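PDB 6OMZ: dihydropteroate synthase from Mycobacterium smegmatis, which probably catalyses the condensation of para-aminobenzoate with 6-hydroxymethyl-7,8-dihydropterin diphosphate to give 7,8-dihydropteroate, the precursor of folates. Local coordinates for residues Ile61-Gly66 against Ile119-Ser124; Gly79-Arg84 against Ile101-Ala106; Pro160-Val165 against Ala202-Ala207. The protein carries 1 engineered substitution. All coordinates share one frame; numbering follows the deposited sequence. Where two conformers were deposited one is given.

Contact 1. Residues Ile61-Gly66 against Ile119-Ser124. With PMM (pterin-6-yl-methyl-monophosphate), chain D.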
loop_
_atom_site.group_PDB
_atom_site.type_symbol
_atom_site.label_atom_id
_atom_site.label_comp_id
_atom_site.label_asym_id
_atom_site.label_seq_id
_atom_site.Cartn_x
_atom_site.Cartn_y
_atom_site.Cartn_z
ATOM N N ILE A 61 2.954 6.460 -8.860
ATOM C CA ILE A 61 2.565 7.056 -7.589
ATOM C C ILE A 61 3.682 6.790 -6.597
ATOM O O ILE A 61 4.236 5.688 -6.570
ATOM C CB ILE A 61 1.238 6.465 -7.065
ATOM C CG1 ILE A 61 0.104 6.700 -8.066
ATOM C CG2 ILE A 61 0.893 7.045 -5.673
ATOM C CD1 ILE A 61 -1.153 5.900 -7.776
ATOM N N ILE A 62 4.022 7.790 -5.788
ATOM C CA ILE A 62 4.960 7.597 -4.681
ATOM C C ILE A 62 4.158 7.626 -3.387
ATOM O O ILE A 62 3.491 8.621 -3.091
ATOM C CB ILE A 62 6.069 8.655 -4.660
ATOM C CG1 ILE A 62 6.910 8.586 -5.949
ATOM C CG2 ILE A 62 6.942 8.443 -3.436
ATOM C CD1 ILE A 62 7.542 7.211 -6.212
ATOM N N ASP A 63 4.219 6.530 -2.627
ATOM C CA ASP A 63 3.516 6.389 -1.356
ATOM C C ASP A 63 4.491 6.756 -0.236
ATOM O O ASP A 63 5.420 5.998 0.053
ATOM C CB ASP A 63 2.995 4.956 -1.203
ATOM C CG ASP A 63 2.155 4.754 0.060
ATOM O OD1 ASP A 63 1.235 5.559 0.315
ATOM O OD2 ASP A 63 2.399 3.771 0.784
ATOM N N VAL A 64 4.284 7.915 0.393
ATOM C CA VAL A 64 5.194 8.425 1.419
ATOM C C VAL A 64 4.626 8.086 2.794
ATOM O O VAL A 64 3.441 8.334 3.059
ATOM C CB VAL A 64 5.413 9.939 1.252
ATOM C CG1 VAL A 64 6.281 10.503 2.389
ATOM C CG2 VAL A 64 6.063 10.232 -0.124
ATOM N N GLY A 65 5.462 7.512 3.664
ATOM C CA GLY A 65 5.039 7.173 5.018
ATOM C C GLY A 65 6.077 7.574 6.050
ATOM O O GLY A 65 7.269 7.674 5.755
ATOM N N GLY A 66 5.606 7.820 7.273
ATOM C CA GLY A 66 6.507 8.209 8.341
ATOM C C GLY A 66 6.527 7.236 9.498
ATOM O O GLY A 66 7.344 7.350 10.416
ATOM N N ILE A 119 -3.486 11.553 -2.662
ATOM C CA ILE A 119 -4.191 10.329 -2.298
ATOM C C ILE A 119 -3.883 10.060 -0.829
ATOM O O ILE A 119 -2.772 10.322 -0.370
ATOM C CB ILE A 119 -3.716 9.130 -3.161
ATOM C CG1 ILE A 119 -3.959 9.358 -4.658
ATOM C CG2 ILE A 119 -4.350 7.807 -2.701
ATOM C CD1 ILE A 119 -3.177 8.347 -5.495
ATOM N N VAL A 120 -4.850 9.514 -0.091
ATOM C CA VAL A 120 -4.639 9.092 1.295
ATOM C C VAL A 120 -4.705 7.572 1.342
ATOM O O VAL A 120 -5.687 6.977 0.882
ATOM C CB VAL A 120 -5.679 9.701 2.254
ATOM C CG1 VAL A 120 -5.463 9.152 3.683
ATOM C CG2 VAL A 120 -5.577 11.211 2.247
ATOM N N ASN A 121 -3.665 6.950 1.896
ATOM C CA ASN A 121 -3.547 5.497 1.984
ATOM C C ASN A 121 -3.639 5.094 3.457
ATOM O O ASN A 121 -2.678 5.264 4.210
ATOM C CB ASN A 121 -2.222 5.033 1.372
ATOM C CG ASN A 121 -2.019 3.541 1.512
ATOM O OD1 ASN A 121 -2.987 2.790 1.588
ATOM N ND2 ASN A 121 -0.757 3.103 1.551
ATOM N N ASP A 122 -4.781 4.533 3.860
ATOM C CA ASP A 122 -5.098 4.288 5.273
ATOM C C ASP A 122 -5.118 2.788 5.552
ATOM O O ASP A 122 -6.090 2.106 5.218
ATOM C CB ASP A 122 -6.439 4.936 5.589
ATOM C CG ASP A 122 -6.829 4.846 7.056
ATOM O OD1 ASP A 122 -6.126 4.204 7.878
ATOM O OD2 ASP A 122 -7.872 5.446 7.374
ATOM N N VAL A 123 -4.057 2.273 6.189
ATOM C CA VAL A 123 -4.014 0.834 6.462
ATOM C C VAL A 123 -5.089 0.411 7.458
ATOM O O VAL A 123 -5.379 -0.785 7.573
ATOM C CB VAL A 123 -2.610 0.373 6.934
ATOM C CG1 VAL A 123 -1.537 0.702 5.865
ATOM C CG2 VAL A 123 -2.242 0.961 8.297
ATOM N N SER A 124 -5.719 1.352 8.166
ATOM C CA SER A 124 -6.827 0.983 9.030
ATOM C C SER A 124 -8.170 1.018 8.316
ATOM O O SER A 124 -9.183 0.642 8.921
ATOM C CB SER A 124 -6.898 1.908 10.250
ATOM O OG SER A 124 -7.420 3.174 9.852
HETATM N N5 PMM D . 1.603 -2.519 3.593
HETATM C C6 PMM D . 2.314 -1.741 4.431
HETATM C C7 PMM D . 2.055 -0.385 4.527
HETATM N N8 PMM D . 1.094 0.252 3.848
HETATM N N1 PMM D . -0.640 0.121 2.393
HETATM C C2 PMM D . -1.433 -0.594 1.599
HETATM N N2 PMM D . -2.465 -0.004 0.989
HETATM N N3 PMM D . -1.267 -1.934 1.389
HETATM C C4 PMM D . -0.285 -2.709 1.968
HETATM O O4 PMM D . -0.187 -3.904 1.708
HETATM C C4A PMM D . 0.610 -1.964 2.878
HETATM C C8A PMM D . 0.379 -0.542 3.040
HETATM C C9 PMM D . 3.303 -2.433 5.324
HETATM O O10 PMM D . 4.415 -2.926 4.531
HETATM P PA PMM D . 5.826 -2.168 4.224
HETATM O O1P PMM D . 6.568 -3.087 3.324
HETATM O O2P PMM D . 5.535 -0.826 3.549
HETATM O O3P PMM D . 6.541 -1.925 5.546
#
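The carboxylate of Asp63 and the amide of Asn121 meet with their planes turned 55° apart. Neither group stacks on the other. Asn121 ND2 reaches both carboxylate oxygens in weak hydrogen bonds, 3.3 Å to Asp63 OD2 and 3.4 Å to Asp63 OD1. The same amide is paired with the bound pterin by two hydrogen bonds. PMM N2 donates to Asn121 OD1 at 2.9 Å in an almost straight bond (174°), and Asn121 ND2 donates to PMM N1 at 3.1 Å. The two bonds run in opposite senses and fix the rotation of the amide. Val123 CG1 lies over the pterin face, 3.3 Å from PMM N8. This is the pterin end of the pocket in a TIM barrel. Strands 61-65 and 119-122 flank strand 98-102 and turn these side chains toward the barrel interior. Asp63 is held mainly from other strands: Ser100 OG bonds to its OD1, and Arg269 forms a salt bridge to its OD2. With CG anti to the backbone N (chi1 -176°), the carboxylate of Asp63 swings across to the amide. Deeper along the strands, the CD1 methyls of Ile61 and Ile119 touch at 3.9 Å, the two side chains crossing at about a right angle.

Contact 2. Residues Gly79-Arg84 against Ile101-Ala106; sequences GVEAAR and IDTMHA. With PMM (pterin-6-yl-methyl-monophosphate), chain D.
Glu81 and His105 cross at about a right angle, and the carboxylate lies at the edge of the imidazole, its own plane turned 86° from the ring plane. The pair lies in a beta-alpha-beta unit of the TIM barrel. Glu81 comes from helix 78-93, and its partners sit where strand 98-102 runs into the following loop. The Glu81 chain has CG anti to the backbone N (chi1 -175°) and is extended beyond CG, which carries the carboxylate out from the helix to that loop. His105 ND1 donates at 2.7 Å to the syn lone pair of Glu81 OE1, which lies close to the ring plane. Thr103 OG1 approaches differently. It donates to Glu81 OE2, also at 2.7 Å, from above the carboxylate plane (44° out of it). Protein donors hold both oxygens, which fixes the rotation of the carboxylate. OE2 also accepts from a water that accepts from Met104 N. Just before this loop, Asp102 enters the ligand pocket. Its OD2 lies 2.8 Å from PMM N8 and forms a salt bridge with Arg269. Glu81 is thus bonded to the chain directly after a pocket residue. His105 is also the N-cap of helix 106-114. The loop is tightened by an ST turn, in which His105 N donates to Thr103 OG1 at 3.2 Å.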
loop_
_atom_site.group_PDB
_atom_site.type_symbol
_atom_site.label_atom_id
_atom_site.label_comp_id
_atom_site.label_asym_id
_atom_site.label_seq_id
_atom_site.Cartn_x
_atom_site.Cartn_y
_atom_site.Cartn_z
ATOM N N GLY A 79 2.384 14.259 15.626
ATOM C CA GLY A 79 3.101 15.473 15.256
ATOM C C GLY A 79 4.453 15.174 14.635
ATOM O O GLY A 79 4.862 15.821 13.666
ATOM N N VAL A 80 5.150 14.170 15.167
ATOM C CA VAL A 80 6.444 13.773 14.621
ATOM C C VAL A 80 6.264 13.071 13.281
ATOM O O VAL A 80 7.057 13.271 12.352
ATOM C CB VAL A 80 7.196 12.896 15.640
ATOM C CG1 VAL A 80 8.451 12.285 15.020
ATOM C CG2 VAL A 80 7.550 13.714 16.870
ATOM N N GLU A 81 5.213 12.252 13.151
ATOM C CA GLU A 81 4.923 11.615 11.865
ATOM C C GLU A 81 4.751 12.658 10.763
ATOM O O GLU A 81 5.351 12.552 9.683
ATOM C CB GLU A 81 3.673 10.738 11.994
ATOM C CG GLU A 81 3.316 9.917 10.736
ATOM C CD GLU A 81 1.975 9.190 10.884
ATOM O OE1 GLU A 81 1.334 9.334 11.946
ATOM O OE2 GLU A 81 1.545 8.491 9.939
ATOM N N ALA A 82 3.952 13.694 11.032
ATOM C CA ALA A 82 3.699 14.724 10.028
ATOM C C ALA A 82 4.965 15.512 9.711
ATOM O O ALA A 82 5.238 15.822 8.543
ATOM C CB ALA A 82 2.590 15.665 10.513
ATOM N N ALA A 83 5.746 15.844 10.740
ATOM C CA ALA A 83 6.968 16.613 10.536
ATOM C C ALA A 83 7.969 15.850 9.680
ATOM O O ALA A 83 8.806 16.465 9.009
ATOM C CB ALA A 83 7.591 16.971 11.883
ATOM N N ARG A 84 7.910 14.517 9.696
ATOM C CA ARG A 84 8.829 13.724 8.881
ATOM C C ARG A 84 8.381 13.635 7.423
ATOM O O ARG A 84 9.218 13.680 6.510
ATOM C CB ARG A 84 8.976 12.322 9.480
ATOM C CG ARG A 84 9.765 12.302 10.785
ATOM C CD ARG A 84 9.841 10.913 11.399
ATOM N NE ARG A 84 10.551 10.960 12.676
ATOM C CZ ARG A 84 10.884 9.900 13.402
ATOM N NH1 ARG A 84 10.594 8.674 12.976
ATOM N NH2 ARG A 84 11.514 10.070 14.559
ATOM N N ILE A 101 -0.193 9.633 0.828
ATOM C CA ILE A 101 0.266 9.647 2.216
ATOM C C ILE A 101 -0.222 8.370 2.906
ATOM O O ILE A 101 -1.431 8.115 2.988
ATOM C CB ILE A 101 -0.213 10.905 2.965
ATOM C CG1 ILE A 101 0.104 10.805 4.476
ATOM C CG2 ILE A 101 -1.715 11.164 2.747
ATOM C CD1 ILE A 101 1.625 10.875 4.800
ATOM N N ASP A 102 0.720 7.561 3.391
ATOM C CA ASP A 102 0.431 6.314 4.101
ATOM C C ASP A 102 0.310 6.675 5.580
ATOM O O ASP A 102 1.305 6.765 6.301
ATOM C CB ASP A 102 1.539 5.295 3.839
ATOM C CG ASP A 102 1.268 3.928 4.458
ATOM O OD1 ASP A 102 0.423 3.796 5.377
ATOM O OD2 ASP A 102 1.920 2.963 4.007
ATOM N N THR A 103 -0.920 6.924 6.033
ATOM C CA THR A 103 -1.149 7.251 7.438
ATOM C C THR A 103 -2.545 6.787 7.835
ATOM O O THR A 103 -3.462 6.727 7.003
ATOM C CB THR A 103 -0.980 8.766 7.727
ATOM O OG1 THR A 103 -1.006 9.011 9.148
ATOM C CG2 THR A 103 -2.116 9.570 7.095
ATOM N N MET A 104 -2.682 6.425 9.117
ATOM C CA MET A 104 -3.960 6.147 9.757
ATOM C C MET A 104 -4.519 7.347 10.504
ATOM O O MET A 104 -5.603 7.243 11.087
ATOM C CB MET A 104 -3.842 5.012 10.788
ATOM C CG MET A 104 -3.169 3.742 10.360
ATOM S SD MET A 104 -3.119 2.615 11.786
ATOM C CE MET A 104 -1.955 3.428 12.874
ATOM N N HIS A 105 -3.789 8.455 10.556
ATOM C CA HIS A 105 -4.110 9.553 11.458
ATOM C C HIS A 105 -4.618 10.740 10.653
ATOM O O HIS A 105 -3.937 11.206 9.734
ATOM C CB HIS A 105 -2.880 9.916 12.286
ATOM C CG HIS A 105 -2.328 8.752 13.049
ATOM N ND1 HIS A 105 -1.020 8.333 12.934
ATOM C CD2 HIS A 105 -2.920 7.901 13.921
ATOM C CE1 HIS A 105 -0.824 7.285 13.719
ATOM N NE2 HIS A 105 -1.963 7.001 14.326
ATOM N N ALA A 106 -5.822 11.211 10.998
ATOM C CA ALA A 106 -6.499 12.214 10.185
ATOM C C ALA A 106 -5.717 13.523 10.139
ATOM O O ALA A 106 -5.640 14.175 9.088
ATOM C CB ALA A 106 -7.911 12.445 10.719
HETATM N N5 PMM D . 1.603 -2.519 3.593
HETATM C C6 PMM D . 2.314 -1.741 4.431
HETATM C C7 PMM D . 2.055 -0.385 4.527
HETATM N N8 PMM D . 1.094 0.252 3.848
HETATM N N1 PMM D . -0.640 0.121 2.393
HETATM C C2 PMM D . -1.433 -0.594 1.599
HETATM N N2 PMM D . -2.465 -0.004 0.989
HETATM N N3 PMM D . -1.267 -1.934 1.389
HETATM C C4 PMM D . -0.285 -2.709 1.968
HETATM O O4 PMM D . -0.187 -3.904 1.708
HETATM C C4A PMM D . 0.610 -1.964 2.878
HETATM C C8A PMM D . 0.379 -0.542 3.040
HETATM C C9 PMM D . 3.303 -2.433 5.324
HETATM O O10 PMM D . 4.415 -2.926 4.531
HETATM P PA PMM D . 5.826 -2.168 4.224
HETATM O O1P PMM D . 6.568 -3.087 3.324
HETATM O O2P PMM D . 5.535 -0.826 3.549
HETATM O O3P PMM D . 6.541 -1.925 5.546
HETATM O O HOH W 1 2.860 8.416 7.663
HETATM O O HOH W 2 0.003 6.059 10.602
#

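Contact 3. Residues Pro160-Val165 against Ala202-Ala207. With EDO (1,2-ethanediol), chain M; EDO (1,2-ethanediol), chain I.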
loop_
_atom_site.group_PDB
_atom_site.type_symbol
_atom_site.label_atom_id
_atom_site.label_comp_id
_atom_site.label_asym_id
_atom_site.label_seq_id
_atom_site.Cartn_x
_atom_site.Cartn_y
_atom_site.Cartn_z
ATOM N N PRO A 160 -7.502 -13.445 13.426
ATOM C CA PRO A 160 -8.823 -13.842 13.920
ATOM C C PRO A 160 -9.294 -15.128 13.251
ATOM O O PRO A 160 -8.654 -15.669 12.354
ATOM C CB PRO A 160 -9.711 -12.657 13.535
ATOM C CG PRO A 160 -9.058 -12.081 12.316
ATOM C CD PRO A 160 -7.581 -12.353 12.436
ATOM N N GLY A 161 -10.414 -15.633 13.752
ATOM C CA GLY A 161 -11.056 -16.768 13.132
ATOM C C GLY A 161 -11.987 -16.327 12.023
ATOM O O GLY A 161 -13.083 -15.820 12.286
ATOM N N TYR A 162 -11.547 -16.481 10.779
ATOM C CA TYR A 162 -12.423 -16.296 9.629
ATOM C C TYR A 162 -13.146 -17.598 9.310
ATOM O O TYR A 162 -12.512 -18.654 9.234
ATOM C CB TYR A 162 -11.621 -15.877 8.398
ATOM C CG TYR A 162 -10.706 -14.690 8.589
ATOM C CD1 TYR A 162 -11.174 -13.386 8.429
ATOM C CD2 TYR A 162 -9.367 -14.874 8.900
ATOM C CE1 TYR A 162 -10.313 -12.290 8.592
ATOM C CE2 TYR A 162 -8.508 -13.794 9.056
ATOM C CZ TYR A 162 -8.988 -12.510 8.902
ATOM O OH TYR A 162 -8.117 -11.449 9.064
ATOM N N ARG A 163 -14.460 -17.522 9.081
ATOM C CA ARG A 163 -15.137 -18.657 8.459
ATOM C C ARG A 163 -14.758 -18.752 6.986
ATOM O O ARG A 163 -14.628 -19.853 6.435
ATOM C CB ARG A 163 -16.661 -18.540 8.583
ATOM C CG ARG A 163 -17.254 -18.408 9.983
ATOM C CD ARG A 163 -17.273 -19.704 10.760
ATOM N NE ARG A 163 -17.943 -20.806 10.075
ATOM C CZ ARG A 163 -18.112 -22.013 10.607
ATOM N NH1 ARG A 163 -17.681 -22.254 11.836
ATOM N NH2 ARG A 163 -18.719 -22.983 9.921
ATOM N N ASP A 164 -14.599 -17.599 6.334
ATOM C CA ASP A 164 -14.320 -17.515 4.901
ATOM C C ASP A 164 -13.581 -16.192 4.689
ATOM O O ASP A 164 -14.209 -15.145 4.508
ATOM C CB ASP A 164 -15.609 -17.586 4.091
ATOM C CG ASP A 164 -15.370 -17.569 2.572
ATOM O OD1 ASP A 164 -14.350 -17.021 2.115
ATOM O OD2 ASP A 164 -16.231 -18.107 1.837
ATOM N N VAL A 165 -12.243 -16.253 4.703
ATOM C CA VAL A 165 -11.474 -15.010 4.661
ATOM C C VAL A 165 -11.784 -14.222 3.388
ATOM O O VAL A 165 -11.818 -12.985 3.410
ATOM C CB VAL A 165 -9.959 -15.277 4.805
ATOM C CG1 VAL A 165 -9.403 -16.006 3.575
ATOM C CG2 VAL A 165 -9.209 -13.954 5.015
ATOM N N ALA A 202 -0.348 -16.885 5.624
ATOM C CA ALA A 202 0.055 -17.084 4.235
ATOM C C ALA A 202 -1.074 -17.699 3.415
ATOM O O ALA A 202 -1.333 -17.275 2.284
ATOM C CB ALA A 202 1.295 -17.973 4.174
ATOM N N GLU A 203 -1.747 -18.715 3.965
ATOM C CA GLU A 203 -2.823 -19.367 3.219
ATOM C C GLU A 203 -3.999 -18.422 2.984
ATOM O O GLU A 203 -4.641 -18.471 1.923
ATOM C CB GLU A 203 -3.275 -20.628 3.953
ATOM C CG GLU A 203 -2.266 -21.763 3.887
ATOM C CD GLU A 203 -1.256 -21.720 5.034
ATOM O OE1 GLU A 203 -1.199 -20.701 5.765
ATOM O OE2 GLU A 203 -0.535 -22.723 5.216
ATOM N N HIS A 204 -4.302 -17.558 3.958
ATOM C CA HIS A 204 -5.293 -16.510 3.725
ATOM C C HIS A 204 -4.897 -15.640 2.535
ATOM O O HIS A 204 -5.724 -15.331 1.670
ATOM C CB HIS A 204 -5.455 -15.643 4.973
ATOM C CG HIS A 204 -6.101 -16.343 6.128
ATOM N ND1 HIS A 204 -5.870 -15.968 7.434
ATOM C CD2 HIS A 204 -6.971 -17.379 6.180
ATOM C CE1 HIS A 204 -6.568 -16.745 8.244
ATOM N NE2 HIS A 204 -7.242 -17.613 7.509
ATOM N N ASN A 205 -3.630 -15.226 2.488
ATOM C CA ASN A 205 -3.154 -14.355 1.414
ATOM C C ASN A 205 -3.359 -14.990 0.040
ATOM O O ASN A 205 -3.817 -14.327 -0.903
ATOM C CB ASN A 205 -1.674 -14.027 1.631
ATOM C CG ASN A 205 -1.454 -13.031 2.755
ATOM O OD1 ASN A 205 -2.405 -12.476 3.316
ATOM N ND2 ASN A 205 -0.193 -12.780 3.074
ATOM N N TRP A 206 -3.013 -16.269 -0.096
ATOM C CA TRP A 206 -3.100 -16.904 -1.407
ATOM C C TRP A 206 -4.555 -17.088 -1.825
ATOM O O TRP A 206 -4.881 -16.967 -3.008
ATOM C CB TRP A 206 -2.354 -18.239 -1.409
ATOM C CG TRP A 206 -0.846 -18.079 -1.296
ATOM C CD1 TRP A 206 -0.042 -18.569 -0.304
ATOM C CD2 TRP A 206 0.019 -17.370 -2.203
ATOM N NE1 TRP A 206 1.267 -18.203 -0.536
ATOM C CE2 TRP A 206 1.330 -17.468 -1.692
ATOM C CE3 TRP A 206 -0.189 -16.673 -3.405
ATOM C CZ2 TRP A 206 2.440 -16.892 -2.339
ATOM C CZ3 TRP A 206 0.913 -16.097 -4.046
ATOM C CH2 TRP A 206 2.210 -16.204 -3.500
ATOM N N ALA A 207 -5.452 -17.364 -0.870
ATOM C CA ALA A 207 -6.871 -17.403 -1.217
ATOM C C ALA A 207 -7.358 -16.031 -1.674
ATOM O O ALA A 207 -8.116 -15.931 -2.644
ATOM C CB ALA A 207 -7.714 -17.912 -0.037
HETATM C C1 EDO M . -13.190 -13.170 15.878
HETATM O O1 EDO M . -12.476 -14.353 15.501
HETATM C C2 EDO M . -13.183 -12.159 14.733
HETATM O O2 EDO M . -14.169 -12.509 13.753
HETATM C C1 EDO I . -16.936 -17.174 -1.871
HETATM O O1 EDO I . -17.800 -17.001 -0.745
HETATM C C2 EDO I . -15.499 -16.987 -1.405
HETATM O O2 EDO I . -15.032 -18.183 -0.767
HETATM O O HOH W 3 -9.595 -19.273 8.047
#
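His204 NE2 forms a 2.9 Å hydrogen bond with a water that also donates to Tyr162 O at 3.2 Å. The water ties the loop ahead of helix 165-182 to helix 202-210, two outer elements of the TIM barrel. Beside it the rings form a T-shaped (edge-to-face) pair. The edge of Tyr162 points at the face of His204, with the centroids 4.9 Å apart and the planes at 82°. Tyr162 CD2 makes the closest approach, 3.4 Å from His204 CE1. Val165 packs against both rings. Its CG2 sits 3.8 Å above the centre of one Tyr162 face, and it shares one face of His204 with Tyr162 CD2. Its CG1 lies between the backbone N and the carbonyl carbon (chi1 68°) and meets His204 CD2 at 3.8 Å. The phenol hydroxyl is anchored apart from this cluster, bonded to Ala199 O. Asp164 is the N-cap of helix 165-182: its OD1 accepts from Ala167 N. The other oxygen, Asp164 OD2, takes both hydroxyls of an ethanediol that probably came from the crystallisation liquor. Back at the valine, the same Val165 CG1 also reaches Ala207 CB, at 4.4 Å.

In the fold
All three contacts belong to one TIM barrel. Contact 2 is nested along the chain within the loop that contact 1 closes, and contact 3 follows later. Contacts 1 and 2 have centres about 9 Å apart and share the sheet: strand 98-102 runs between strands 61-65 and 119-122. Backbone hydrogen bonds probably join them, Asn121 N to Ile101 O and Asp102 N to Val64 O. Asn121 and Asp102 stand on neighbouring strands, their side chains touch, and both meet PMM. Contact 3 lies on the periphery, its centre about 25 Å from that of contact 1 and 30 Å from that of contact 2. It joins the loop before helix 165-182 to helix 202-210, and the Tyr162 side chain stays about 13 Å from PMM.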